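Putative oxidoreductase with NAD(P)-binding Rossmann-fold domain (Clostridium difficile, PDB 3UUW) probably acts as an NAD(P)-dependent oxidoreductase of the Gfo/Idh/MocA family, though its substrate is not known. Local coordinates at residues V143-C148 against F210-S215; S186-F191 against V201-K206. One frame throughout, in Å; residues are numbered along the deposited sequence.

Interactions 1 and 2 are two strand pairings in the same large mixed sheet of the C-terminal domain, and strands 211-217 and 198-206, one from each, are themselves neighbours in it. Interaction 1 pairs parallel strands in the interior of the sheet; interaction 2 is an antiparallel hairpin whose first strand, 184-192, is the outermost on that side within the chain. Both are partly buried, with one face toward helices and the other toward a second subunit. The helix face is chiefly apolar in interaction 1 but carries a histidine-carboxylate pair in interaction 2. On the subunit face, interaction 1 places amides and hydroxyls, whereas residues of interaction 2 also form lysine-aspartate salt bridges with the second subunit. N213 and K204 join the two contacts directly.

Interaction 1: V143-C148 against F210-S215; sequences VSINIC and FSINTS
I145 takes both sides of its backbone bonding from strand 211-215: its N donates to S211 O at 3.1 Å, and its O accepts from N213 N at 2.8 Å. I147 repeats the pattern, with its N on N213 O and its O receiving S215 N, the most bent of the four bonds at 136°. V143 O and S211 N, too far apart to bond directly, are bridged by a water that donates to V143 O and accepts from S211 N. The amides of N146 and N213 lie side by side, their planes 28° apart, and N213 ND2 donates to N146 OD1 at 3.0 Å. That ND2 also gives to a second water, which is shared with S144 OG. The other ends are satisfied farther out: N146 ND2 by E228, N213 OD1 by K204, and S211 OG by D189 of the second subunit. The opposite face is mainly apolar, with T214 OG1 bonded to Y168 OH. F210 CG stands between its own backbone N and carbonyl carbon (chi1 57°), and F210 CE1 lies 3.5 Å from I145 CD1. I147 and I212 both pack on helix 160-179. With V143 and S144 both facing L230, strand 142-150 has a classic beta bulge on its other edge. The whole is a parallel strand pair within the large mixed sheet of the C-terminal domain, as in Gfo/Idh/MocA oxidoreductases.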
ATOM      1  N   VAL A 143     -20.707   7.559  11.550  1.00 17.20           N
ATOM      2  CA  VAL A 143     -20.767   8.999  11.520  1.00 17.29           C
ATOM      3  C   VAL A 143     -20.741   9.592  10.087  1.00 17.11           C
ATOM      4  O   VAL A 143     -21.161  10.738   9.890  1.00 18.14           O
ATOM      5  CB  VAL A 143     -19.653   9.641  12.395  1.00 18.27           C
ATOM      6  CG1 VAL A 143     -19.816   9.233  13.904  1.00 21.03           C
ATOM      7  CG2 VAL A 143     -18.251   9.277  11.832  1.00 18.32           C
ATOM      8  N   SER A 144     -20.281   8.833   9.090  1.00 15.67           N
ATOM      9  CA  SER A 144     -20.208   9.332   7.708  1.00 16.28           C
ATOM     10  C   SER A 144     -19.884   8.192   6.771  1.00 15.17           C
ATOM     11  O   SER A 144     -19.185   7.248   7.154  1.00 15.14           O
ATOM     12  CB  SER A 144     -19.106  10.388   7.609  1.00 17.79           C
ATOM     13  OG  SER A 144     -19.101  11.073   6.384  1.00 21.09           O
ATOM     14  N   ILE A 145     -20.360   8.291   5.526  1.00 14.82           N
ATOM     15  CA  ILE A 145     -20.007   7.323   4.500  1.00 14.01           C
ATOM     16  C   ILE A 145     -19.638   8.106   3.254  1.00 13.95           C
ATOM     17  O   ILE A 145     -20.290   9.090   2.916  1.00 14.40           O
ATOM     18  CB  ILE A 145     -21.162   6.355   4.199  1.00 13.72           C
ATOM     19  CG1 ILE A 145     -21.531   5.556   5.443  1.00 16.15           C
ATOM     20  CG2 ILE A 145     -20.786   5.385   3.067  1.00 16.08           C
ATOM     21  CD1 ILE A 145     -22.718   4.627   5.236  1.00 18.89           C
ATOM     22  N   ASN A 146     -18.584   7.674   2.600  1.00 13.13           N
ATOM     23  CA  ASN A 146     -18.185   8.268   1.316  1.00 14.57           C
ATOM     24  C   ASN A 146     -18.180   7.181   0.248  1.00 15.43           C
ATOM     25  O   ASN A 146     -17.619   6.109   0.466  1.00 15.70           O
ATOM     26  CB  ASN A 146     -16.786   8.900   1.414  1.00 15.95           C
ATOM     27  CG  ASN A 146     -16.699   9.950   2.482  1.00 19.90           C
ATOM     28  OD1 ASN A 146     -17.477  10.903   2.509  1.00 22.53           O
ATOM     29  ND2 ASN A 146     -15.736   9.786   3.389  1.00 24.79           N
ATOM     30  N   ILE A 147     -18.761   7.463  -0.912  1.00 14.93           N
ATOM     31  CA  ILE A 147     -18.784   6.505  -1.997  1.00 14.68           C
ATOM     32  C   ILE A 147     -18.389   7.209  -3.260  1.00 16.25           C
ATOM     33  O   ILE A 147     -18.974   8.218  -3.600  1.00 16.09           O
ATOM     34  CB  ILE A 147     -20.179   5.870  -2.221  1.00 15.99           C
ATOM     35  CG1 ILE A 147     -20.725   5.251  -0.920  1.00 17.61           C
ATOM     36  CG2 ILE A 147     -20.089   4.835  -3.347  1.00 16.43           C
ATOM     37  CD1 ILE A 147     -22.181   4.701  -1.058  1.00 18.59           C
ATOM     38  N   CYS A 148     -17.403   6.674  -3.969  1.00 16.31           N
ATOM     39  CA  CYS A 148     -17.036   7.254  -5.247  1.00 17.55           C
ATOM     40  C   CYS A 148     -16.865   6.202  -6.317  1.00 17.03           C
ATOM     41  O   CYS A 148     -16.582   5.040  -6.018  1.00 17.89           O
ATOM     42  CB  CYS A 148     -15.766   8.068  -5.144  1.00 18.62           C
ATOM     43  SG  CYS A 148     -14.338   7.090  -4.808  1.00 24.05           S
ATOM     44  N   PHE A 210     -26.366  10.148  10.125  1.00 27.67           N
ATOM     45  CA  PHE A 210     -25.149  10.444   9.377  1.00 24.15           C
ATOM     46  C   PHE A 210     -25.494  10.808   7.937  1.00 22.24           C
ATOM     47  O   PHE A 210     -26.636  10.626   7.492  1.00 23.04           O
ATOM     48  CB  PHE A 210     -24.167   9.258   9.410  1.00 23.89           C
ATOM     49  CG  PHE A 210     -24.739   7.957   8.881  1.00 21.43           C
ATOM     50  CD1 PHE A 210     -24.641   7.642   7.530  1.00 24.85           C
ATOM     51  CD2 PHE A 210     -25.341   7.048   9.735  1.00 24.21           C
ATOM     52  CE1 PHE A 210     -25.148   6.430   7.034  1.00 27.47           C
ATOM     53  CE2 PHE A 210     -25.854   5.834   9.243  1.00 27.79           C
ATOM     54  CZ  PHE A 210     -25.752   5.538   7.897  1.00 26.90           C
ATOM     55  N   SER A 211     -24.500  11.299   7.210  1.00 20.18           N
ATOM     56  CA  SER A 211     -24.667  11.651   5.814  1.00 19.05           C
ATOM     57  C   SER A 211     -23.807  10.766   4.927  1.00 18.37           C
ATOM     58  O   SER A 211     -22.809  10.193   5.375  1.00 17.93           O
ATOM     59  CB  SER A 211     -24.245  13.101   5.569  1.00 20.98           C
ATOM     60  OG  SER A 211     -25.074  13.986   6.311  1.00 24.65           O
ATOM     61  N   ILE A 212     -24.215  10.655   3.666  0.50 17.93           N
ATOM     62  CA  ILE A 212     -23.450   9.929   2.679  0.50 16.90           C
ATOM     63  C   ILE A 212     -23.004  10.925   1.630  0.50 16.94           C
ATOM     64  O   ILE A 212     -23.801  11.745   1.163  0.50 17.03           O
ATOM     65  CB  ILE A 212     -24.249   8.822   1.969  0.50 17.46           C
ATOM     66  CG1 ILE A 212     -24.823   7.818   2.970  0.50 18.73           C
ATOM     67  CG2 ILE A 212     -23.349   8.109   0.959  0.50 17.09           C
ATOM     68  CD1 ILE A 212     -26.182   8.213   3.542  0.50 19.41           C
ATOM     69  N   ASN A 213     -21.726  10.877   1.296  1.00 15.57           N
ATOM     70  CA  ASN A 213     -21.174  11.715   0.253  1.00 16.54           C
ATOM     71  C   ASN A 213     -20.851  10.861  -0.933  1.00 16.66           C
ATOM     72  O   ASN A 213     -19.978  10.000  -0.855  1.00 18.05           O
ATOM     73  CB  ASN A 213     -19.929  12.414   0.773  1.00 17.35           C
ATOM     74  CG  ASN A 213     -20.213  13.205   2.027  1.00 22.33           C
ATOM     75  OD1 ASN A 213     -20.897  14.226   1.970  1.00 27.08           O
ATOM     76  ND2 ASN A 213     -19.743  12.717   3.173  1.00 24.47           N
ATOM     77  N   THR A 214     -21.549  11.134  -2.040  1.00 16.51           N
ATOM     78  CA  THR A 214     -21.433  10.366  -3.273  1.00 16.79           C
ATOM     79  C   THR A 214     -20.753  11.182  -4.322  1.00 17.08           C
ATOM     80  O   THR A 214     -20.984  12.374  -4.410  1.00 18.48           O
ATOM     81  CB  THR A 214     -22.822   9.954  -3.809  1.00 16.62           C
ATOM     82  OG1 THR A 214     -23.635  11.113  -4.057  1.00 18.71           O
ATOM     83  CG2 THR A 214     -23.537   9.052  -2.797  1.00 17.20           C
ATOM     84  N   SER A 215     -19.893  10.545  -5.122  0.50 16.70           N
ATOM     85  CA  SER A 215     -19.087  11.265  -6.129  0.50 17.34           C
ATOM     86  C   SER A 215     -18.693  10.416  -7.349  0.50 16.95           C
ATOM     87  O   SER A 215     -18.284   9.275  -7.215  0.50 15.56           O
ATOM     88  CB  SER A 215     -17.818  11.789  -5.453  0.50 17.74           C
ATOM     89  OG  SER A 215     -16.935  12.428  -6.360  0.50 20.77           O
TER
HETATM   90  O   HOH W   1     -22.028  12.411   8.235  1.00 24.64           O
HETATM   91  O   HOH W   2     -20.219  13.815   6.112  1.00 25.03           O

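Interaction 2: S186-F191 against V201-K206; sequences SGEDLF and VSHKLK
A beta hairpin joins S186-L190 to V201-K204 at the edge of the large C-terminal sheet, its strands antiparallel. D189 and S202 form a hydrogen-bonded pair, D189 N giving to S202 O at 2.9 Å and S202 N to D189 O at 3.0 Å. Farther along, S186 N reaches K204 O in an almost straight bond (178°), while K204 N approaches G187 O from above the carbonyl plane. On the face of D189, S202 and K204, D189 forms salt bridges to K204 and K206 of the second subunit, and K206 reaches back to D189 of that subunit. K204 NZ also bonds N213 OD1. A water donates to D189 OD2; S202 OG bonds to T214 O. The other face turns toward helices 160-179 and 295-305. Here L190 CD1 rests 3.8 Å from V201 CG2, and E188 lies alongside H203. With CG anti to the backbone N (chi1 172°), E188 sets its CG 3.4 Å from H203 NE2. Y168 holds H203 ND1 at the far side of the ring, and H203 NE2 donates to E188 OE1 at 2.8 Å, meeting the anti side of a carboxylate turned 85° from the imidazole plane.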
ATOM      1  N   SER A 186     -28.718  17.283   0.467  1.00 29.41           N
ATOM      2  CA  SER A 186     -28.302  18.509   1.165  1.00 29.94           C
ATOM      3  C   SER A 186     -27.147  19.237   0.476  1.00 30.51           C
ATOM      4  O   SER A 186     -26.663  20.262   0.982  1.00 32.39           O
ATOM      5  CB  SER A 186     -27.916  18.188   2.616  1.00 30.68           C
ATOM      6  OG  SER A 186     -26.809  17.299   2.651  1.00 31.30           O
ATOM      7  N   GLY A 187     -26.726  18.729  -0.682  1.00 27.54           N
ATOM      8  CA  GLY A 187     -25.658  19.338  -1.453  1.00 26.89           C
ATOM      9  C   GLY A 187     -25.565  18.621  -2.784  1.00 25.72           C
ATOM     10  O   GLY A 187     -25.867  17.415  -2.858  1.00 23.12           O
ATOM     11  N   GLU A 188     -25.181  19.373  -3.817  1.00 23.43           N
ATOM     12  CA  GLU A 188     -25.030  18.865  -5.187  1.00 21.94           C
ATOM     13  C   GLU A 188     -23.984  19.655  -5.985  1.00 21.92           C
ATOM     14  O   GLU A 188     -23.949  20.900  -5.933  1.00 23.15           O
ATOM     15  CB  GLU A 188     -26.371  18.924  -5.953  1.00 23.48           C
ATOM     16  CG  GLU A 188     -26.239  18.598  -7.449  1.00 23.87           C
ATOM     17  CD  GLU A 188     -27.557  18.638  -8.202  1.00 28.53           C
ATOM     18  OE1 GLU A 188     -28.336  17.669  -8.063  1.00 25.32           O
ATOM     19  OE2 GLU A 188     -27.787  19.625  -8.958  1.00 30.47           O
ATOM     20  N   ASP A 189     -23.137  18.921  -6.703  1.00 20.71           N
ATOM     21  CA  ASP A 189     -22.283  19.488  -7.742  1.00 22.06           C
ATOM     22  C   ASP A 189     -22.700  18.755  -9.012  1.00 21.89           C
ATOM     23  O   ASP A 189     -22.814  17.531  -9.016  1.00 20.11           O
ATOM     24  CB  ASP A 189     -20.799  19.194  -7.527  1.00 21.29           C
ATOM     25  CG  ASP A 189     -20.248  19.774  -6.243  1.00 27.40           C
ATOM     26  OD1 ASP A 189     -20.663  20.876  -5.848  1.00 32.13           O
ATOM     27  OD2 ASP A 189     -19.363  19.105  -5.649  1.00 32.73           O
ATOM     28  N   LEU A 190     -22.924  19.478 -10.097  1.00 22.12           N
ATOM     29  CA  LEU A 190     -23.215  18.796 -11.340  1.00 23.14           C
ATOM     30  C   LEU A 190     -22.565  19.585 -12.455  1.00 23.64           C
ATOM     31  O   LEU A 190     -23.026  20.666 -12.801  1.00 26.84           O
ATOM     32  CB  LEU A 190     -24.715  18.629 -11.544  1.00 24.47           C
ATOM     33  CG  LEU A 190     -25.114  17.958 -12.856  1.00 25.48           C
ATOM     34  CD1 LEU A 190     -24.693  16.493 -12.849  1.00 25.20           C
ATOM     35  CD2 LEU A 190     -26.610  18.090 -13.070  1.00 29.29           C
ATOM     36  N   PHE A 191     -21.479  19.038 -12.996  1.00 21.99           N
ATOM     37  CA  PHE A 191     -20.669  19.716 -14.015  1.00 23.46           C
ATOM     38  C   PHE A 191     -20.812  19.005 -15.343  1.00 23.15           C
ATOM     39  O   PHE A 191     -20.551  17.792 -15.449  1.00 22.33           O
ATOM     40  CB  PHE A 191     -19.188  19.769 -13.608  1.00 21.55           C
ATOM     41  CG  PHE A 191     -18.934  20.339 -12.231  1.00 26.39           C
ATOM     42  CD1 PHE A 191     -19.827  21.235 -11.628  1.00 28.30           C
ATOM     43  CD2 PHE A 191     -17.764  20.006 -11.540  1.00 28.31           C
ATOM     44  CE1 PHE A 191     -19.574  21.752 -10.356  1.00 29.65           C
ATOM     45  CE2 PHE A 191     -17.502  20.533 -10.270  1.00 27.11           C
ATOM     46  CZ  PHE A 191     -18.420  21.403  -9.679  1.00 29.43           C
ATOM     47  N   VAL A 201     -20.256  14.607 -10.960  1.00 17.18           N
ATOM     48  CA  VAL A 201     -21.460  14.756 -10.167  1.00 17.45           C
ATOM     49  C   VAL A 201     -21.154  14.337  -8.750  1.00 17.21           C
ATOM     50  O   VAL A 201     -20.402  13.394  -8.522  1.00 17.37           O
ATOM     51  CB  VAL A 201     -22.651  13.934 -10.726  1.00 17.63           C
ATOM     52  CG1 VAL A 201     -22.335  12.460 -10.751  1.00 17.01           C
ATOM     53  CG2 VAL A 201     -23.942  14.180  -9.912  1.00 17.37           C
ATOM     54  N   SER A 202     -21.752  15.043  -7.808  0.50 18.33           N
ATOM     55  CA  SER A 202     -21.610  14.717  -6.405  0.50 17.68           C
ATOM     56  C   SER A 202     -22.834  15.161  -5.640  0.50 18.46           C
ATOM     57  O   SER A 202     -23.488  16.139  -6.010  0.50 19.45           O
ATOM     58  CB  SER A 202     -20.363  15.378  -5.828  0.50 18.38           C
ATOM     59  OG  SER A 202     -20.303  15.172  -4.435  0.50 19.42           O
ATOM     60  N   HIS A 203     -23.143  14.418  -4.581  1.00 17.10           N
ATOM     61  CA  HIS A 203     -24.250  14.737  -3.689  1.00 17.99           C
ATOM     62  C   HIS A 203     -23.890  14.472  -2.261  1.00 17.76           C
ATOM     63  O   HIS A 203     -23.018  13.661  -1.963  1.00 16.37           O
ATOM     64  CB  HIS A 203     -25.489  13.940  -4.041  1.00 17.56           C
ATOM     65  CG  HIS A 203     -26.099  14.371  -5.327  1.00 18.07           C
ATOM     66  ND1 HIS A 203     -25.739  13.825  -6.538  1.00 17.58           N
ATOM     67  CD2 HIS A 203     -26.973  15.358  -5.598  1.00 18.64           C
ATOM     68  CE1 HIS A 203     -26.407  14.436  -7.501  1.00 18.56           C
ATOM     69  NE2 HIS A 203     -27.143  15.388  -6.961  1.00 19.84           N
ATOM     70  N   LYS A 204     -24.549  15.203  -1.384  1.00 18.27           N
ATOM     71  CA  LYS A 204     -24.532  14.880   0.016  1.00 18.73           C
ATOM     72  C   LYS A 204     -25.956  14.441   0.348  1.00 19.93           C
ATOM     73  O   LYS A 204     -26.935  15.217   0.146  1.00 19.46           O
ATOM     74  CB  LYS A 204     -24.105  16.065   0.859  1.00 20.81           C
ATOM     75  CG  LYS A 204     -24.045  15.739   2.342  1.00 24.07           C
ATOM     76  CD  LYS A 204     -23.614  16.953   3.159  1.00 28.67           C
ATOM     77  CE  LYS A 204     -22.122  17.166   3.116  1.00 34.62           C
ATOM     78  NZ  LYS A 204     -21.430  16.098   3.921  1.00 34.98           N
ATOM     79  N   LEU A 205     -26.080  13.220   0.879  1.00 19.47           N
ATOM     80  CA  LEU A 205     -27.344  12.632   1.269  1.00 20.68           C
ATOM     81  C   LEU A 205     -27.404  12.597   2.794  1.00 21.66           C
ATOM     82  O   LEU A 205     -26.664  11.850   3.450  1.00 22.09           O
ATOM     83  CB  LEU A 205     -27.522  11.229   0.669  1.00 20.23           C
ATOM     84  CG  LEU A 205     -27.342  11.139  -0.852  1.00 21.88           C
ATOM     85  CD1 LEU A 205     -27.471   9.680  -1.276  1.00 25.59           C
ATOM     86  CD2 LEU A 205     -28.308  12.037  -1.637  1.00 26.07           C
ATOM     87  N   LYS A 206     -28.286  13.416   3.352  1.00 23.52           N
ATOM     88  CA  LYS A 206     -28.385  13.567   4.795  1.00 24.51           C
ATOM     89  C   LYS A 206     -29.440  12.688   5.461  1.00 27.40           C
ATOM     90  O   LYS A 206     -30.622  12.767   5.121  1.00 27.91           O
ATOM     91  CB  LYS A 206     -28.683  15.033   5.118  1.00 26.20           C
ATOM     92  CG  LYS A 206     -28.671  15.360   6.608  1.00 30.55           C
ATOM     93  CD  LYS A 206     -28.965  16.819   6.864  1.00 37.73           C
ATOM     94  CE  LYS A 206     -28.786  17.161   8.342  1.00 40.81           C
ATOM     95  NZ  LYS A 206     -27.398  16.826   8.815  1.00 45.18           N
TER
HETATM   96  O   HOH W   3     -17.898  17.513  -4.149  1.00 30.76           O